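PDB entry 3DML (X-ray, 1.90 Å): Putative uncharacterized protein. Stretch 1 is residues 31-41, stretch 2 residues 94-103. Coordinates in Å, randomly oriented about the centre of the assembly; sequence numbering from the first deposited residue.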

# COMPACT_ATOMS: atom_id res chain seq x y z
N LEU A 31 -11.66 -3.61 9.68
CA LEU A 31 -10.87 -3.95 10.85
C LEU A 31 -9.38 -4.13 10.53
O LEU A 31 -8.52 -3.68 11.30
N TYR A 32 -9.06 -4.79 9.43
CA TYR A 32 -7.67 -5.02 9.04
C TYR A 32 -6.92 -3.75 8.62
O TYR A 32 -5.74 -3.64 8.90
N CYS A 33 -7.60 -2.79 7.98
CA CYS A 33 -7.06 -1.42 7.82
C CYS A 33 -6.71 -0.80 9.17
O CYS A 33 -5.63 -0.24 9.34
N ALA A 34 -7.62 -0.88 10.12
CA ALA A 34 -7.39 -0.29 11.44
C ALA A 34 -6.21 -0.98 12.15
O ALA A 34 -5.42 -0.31 12.86
N ARG A 35 -6.07 -2.30 11.98
CA ARG A 35 -4.90 -3.00 12.53
C ARG A 35 -3.59 -2.52 11.94
O ARG A 35 -2.63 -2.30 12.66
N TRP A 36 -3.56 -2.31 10.63
CA TRP A 36 -2.34 -1.84 9.98
C TRP A 36 -2.02 -0.42 10.46
O TRP A 36 -0.84 -0.09 10.71
N ASP A 37 -3.06 0.41 10.53
CA ASP A 37 -2.93 1.80 11.04
C ASP A 37 -2.35 1.85 12.46
O ASP A 37 -1.57 2.74 12.77
N ALA A 38 -2.73 0.91 13.31
CA ALA A 38 -2.20 0.84 14.67
C ALA A 38 -0.81 0.22 14.74
O ALA A 38 0.00 0.61 15.58
N GLU A 39 -0.54 -0.77 13.88
CA GLU A 39 0.64 -1.59 14.04
C GLU A 39 1.81 -1.15 13.18
O GLU A 39 2.95 -1.06 13.67
N ILE A 40 1.55 -0.92 11.90
CA ILE A 40 2.61 -0.59 10.96
C ILE A 40 2.72 0.93 10.75
O ILE A 40 3.83 1.48 10.75
N ALA A 41 1.59 1.60 10.55
CA ALA A 41 1.59 3.03 10.17
C ALA A 41 2.53 3.93 11.02
O ALA A 41 3.26 4.72 10.47
N GLY A 94 -4.38 -7.46 1.55
CA GLY A 94 -4.60 -7.93 2.92
C GLY A 94 -3.46 -7.59 3.87
O GLY A 94 -2.40 -7.07 3.46
N TYR A 95 -3.69 -7.87 5.15
CA TYR A 95 -2.73 -7.59 6.21
C TYR A 95 -2.77 -8.73 7.24
O TYR A 95 -3.42 -8.61 8.29
N PRO A 96 -2.11 -9.85 6.94
CA PRO A 96 -2.08 -10.98 7.89
C PRO A 96 -1.13 -10.77 9.08
O PRO A 96 -1.13 -11.59 10.01
N GLY A 97 -0.37 -9.68 9.10
CA GLY A 97 0.37 -9.29 10.29
C GLY A 97 1.68 -8.68 9.92
O GLY A 97 2.06 -8.71 8.75
N GLU A 98 2.40 -8.14 10.91
CA GLU A 98 3.59 -7.35 10.64
C GLU A 98 4.60 -8.14 9.86
O GLU A 98 5.17 -7.61 8.91
N ASP A 99 4.80 -9.40 10.26
CA ASP A 99 5.87 -10.21 9.70
C ASP A 99 5.57 -10.64 8.27
O ASP A 99 6.42 -11.16 7.57
N PHE A 100 4.34 -10.45 7.85
CA PHE A 100 3.97 -10.75 6.48
C PHE A 100 4.17 -9.50 5.63
O PHE A 100 4.73 -9.57 4.54
N PHE A 101 3.81 -8.37 6.19
CA PHE A 101 3.88 -7.09 5.48
C PHE A 101 5.28 -6.74 5.03
O PHE A 101 5.51 -6.50 3.86
N TRP A 102 6.24 -6.69 5.96
CA TRP A 102 7.57 -6.21 5.61
C TRP A 102 8.31 -6.95 4.48
O TRP A 102 8.78 -6.31 3.53
N PRO A 103 8.44 -8.28 4.57
CA PRO A 103 9.20 -8.96 3.50
C PRO A 103 8.42 -8.99 2.17
O PRO A 103 9.04 -9.03 1.10

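The most unusual feature of this contact is a very short hydrogen bond at the tip of its most heavily covered residue: Tyr-95 OH donates to Glu-39 OE1 at 2.5 Å. It is the one direct hydrogen bond between the stretches, and the carboxylate oxygen lies at the edge of the tyrosine ring, near its plane, where a phenol hydroxyl can direct its proton without leaving the ring plane. Tyr-95 belongs to the loop before the second helix; its CA-to-CB bond points toward the first helix, and chi1 of 175° (t) with chi2 of 57° lays the ring along that helix. Glu-39 also points toward its partner stretch and reaches the hydroxyl with chi1 m and chi2 t.

Trp-36 packs over one face of the Tyr-95 ring. Its CA-to-CB bond runs sideways, but chi1 of -171° (t) and chi2 of 87° bring the indole closer to the second stretch. Trp-36 CB sits 4.2 Å from the Tyr-95 ring centroid and only 21° off the normal, which places it over the face in a CH-pi arrangement; Trp-36 CD1, also over that face, lies 3.7 Å from Tyr-95 CD1. The five-membered ring of the indole meets the tyrosine edge-to-face, with centroids 5.0 Å apart and planes at 87°. The same indole presents its edge to the face of Phe-101, at 4.6 Å between centroids and 69° between planes, with Trp-36 NE1 3.4 Å from Phe-101 CE1. Phe-101, chi1 t, points toward the first stretch, so one indole serves two aromatic faces.

Ile-40 extends the apolar packing. It too starts sideways, and with both chi angles m it fills the space among three aromatic residues: Ile-40 CG1 is 3.8 Å from Tyr-95 CE1, CG2 is 3.8 Å from Phe-101 CE2, and CD1 is 3.8 Å from Trp-102 CE2. Ile-40 CD1 also lies 3.6 Å from Glu-98 CG, so the aliphatic portion of Glu-98 joins the packing. Trp-102 (chi1 m) begins sideways and brings its indole in at the end.

At the other end of the contact, Tyr-32 (chi1 m) points toward the loop, and Tyr-32 CD2 is 3.2 Å from Tyr-95 O. That carbonyl accepts a hydrogen bond from water 1 at 2.8 Å, measured from the water oxygen to Tyr-95 O; the same water accepts a weak one from Arg-35 NH1 at 3.3 Å.

Water also links Glu-39 to the start of the second helix, at Glu-98. The oxygen of water 2 accepts from Glu-98 N (2.8 Å) and donates to Glu-39 OE1 (3.2 Å), tying the oxygen already bound by tyrosine to the residue after the N-cap Gly-97. Glu-39 O and Glu-98 OE2 are 3.3 Å apart but are both acceptors, so they form no hydrogen bond; the oxygen of water 3 lies 2.9 Å from Glu-39 O and 2.4 Å from Glu-98 OE2, within bridging distance of both.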

# COMPACT_ATOMS: atom_id res chain seq x y z
CB LEU A 31 -11.44 -5.19 11.51
CG LEU A 31 -10.84 -5.63 12.83
CD1 LEU A 31 -12.00 -6.04 13.74
CD2 LEU A 31 -9.90 -6.79 12.64
CB TYR A 32 -7.55 -6.14 8.00
CG TYR A 32 -7.64 -7.51 8.67
CD1 TYR A 32 -8.86 -8.15 8.83
CD2 TYR A 32 -6.50 -8.11 9.19
CE1 TYR A 32 -8.94 -9.39 9.46
CE2 TYR A 32 -6.57 -9.35 9.83
CZ TYR A 32 -7.80 -9.98 9.95
OH TYR A 32 -7.86 -11.20 10.59
CB CYS A 33 -8.04 -0.50 7.10
SG CYS A 33 -8.23 -0.97 5.38
CB ALA A 34 -8.64 -0.39 12.29
CB ARG A 35 -4.99 -4.50 12.34
CG ARG A 35 -5.98 -5.17 13.25
CD ARG A 35 -5.75 -6.68 13.17
NE ARG A 35 -6.82 -7.43 13.81
CZ ARG A 35 -6.90 -8.75 13.79
NH1 ARG A 35 -5.98 -9.46 13.15
NH2 ARG A 35 -7.90 -9.36 14.39
CB TRP A 36 -2.51 -1.82 8.46
CG TRP A 36 -1.21 -1.54 7.72
CD1 TRP A 36 -0.29 -2.44 7.33
CD2 TRP A 36 -0.73 -0.26 7.30
NE1 TRP A 36 0.75 -1.82 6.67
CE2 TRP A 36 0.50 -0.48 6.63
CE3 TRP A 36 -1.22 1.05 7.41
CZ2 TRP A 36 1.25 0.57 6.08
CZ3 TRP A 36 -0.45 2.10 6.85
CH2 TRP A 36 0.77 1.84 6.21
CB ASP A 37 -4.26 2.57 11.00
CG ASP A 37 -4.74 2.89 9.59
OD1 ASP A 37 -3.94 2.91 8.63
OD2 ASP A 37 -5.95 3.12 9.45
CB ALA A 38 -3.15 0.05 15.57
CB GLU A 39 0.33 -3.06 13.74
CG GLU A 39 -0.56 -3.67 14.79
CD GLU A 39 -1.15 -5.01 14.43
OE1 GLU A 39 -0.69 -5.69 13.47
OE2 GLU A 39 -2.10 -5.39 15.16
CB ILE A 40 2.39 -1.27 9.58
CG1 ILE A 40 2.45 -2.82 9.67
CG2 ILE A 40 3.37 -0.72 8.54
CD1 ILE A 40 3.78 -3.35 10.11
CB ALA A 41 0.16 3.61 10.15
CB TYR A 95 -2.97 -6.21 6.84
CG TYR A 95 -2.05 -5.97 8.02
CD1 TYR A 95 -0.66 -6.05 7.87
CD2 TYR A 95 -2.57 -5.67 9.29
CE1 TYR A 95 0.21 -5.85 8.96
CE2 TYR A 95 -1.71 -5.46 10.39
CZ TYR A 95 -0.32 -5.56 10.20
OH TYR A 95 0.53 -5.39 11.27
CB PRO A 96 -1.63 -12.18 7.04
CG PRO A 96 -1.43 -11.67 5.64
CD PRO A 96 -1.39 -10.16 5.68
CB GLU A 98 4.26 -6.86 11.94
CG GLU A 98 3.45 -5.81 12.68
CD GLU A 98 4.10 -5.35 13.98
OE1 GLU A 98 4.87 -6.13 14.59
OE2 GLU A 98 3.82 -4.20 14.41
CB ASP A 99 6.11 -11.45 10.58
CG ASP A 99 6.72 -11.11 11.93
OD1 ASP A 99 6.73 -9.90 12.29
OD2 ASP A 99 7.18 -12.06 12.63
CB PHE A 100 2.54 -11.25 6.45
CG PHE A 100 2.43 -12.64 7.00
CD1 PHE A 100 2.45 -13.74 6.15
CD2 PHE A 100 2.43 -12.84 8.38
CE1 PHE A 100 2.41 -15.03 6.66
CE2 PHE A 100 2.38 -14.12 8.91
CZ PHE A 100 2.38 -15.22 8.04
CB PHE A 101 3.26 -5.97 6.34
CG PHE A 101 3.27 -4.63 5.66
CD1 PHE A 101 2.34 -4.34 4.65
CD2 PHE A 101 4.25 -3.70 5.96
CE1 PHE A 101 2.36 -3.07 4.00
CE2 PHE A 101 4.28 -2.45 5.32
CZ PHE A 101 3.35 -2.15 4.34
CB TRP A 102 8.46 -6.11 6.85
CG TRP A 102 7.98 -5.13 7.90
CD1 TRP A 102 7.56 -5.41 9.17
CD2 TRP A 102 7.92 -3.71 7.76
NE1 TRP A 102 7.23 -4.25 9.83
CE2 TRP A 102 7.44 -3.19 8.99
CE3 TRP A 102 8.22 -2.82 6.72
CZ2 TRP A 102 7.25 -1.81 9.19
CZ3 TRP A 102 8.02 -1.46 6.92
CH2 TRP A 102 7.55 -0.97 8.15
CB PRO A 103 9.41 -10.39 4.05
CG PRO A 103 8.37 -10.59 5.06
CD PRO A 103 7.96 -9.22 5.59
O HOH W 1 -3.44 -8.85 11.12
O HOH W 2 1.22 -8.22 13.46
O HOH W 3 3.75 -2.48 16.12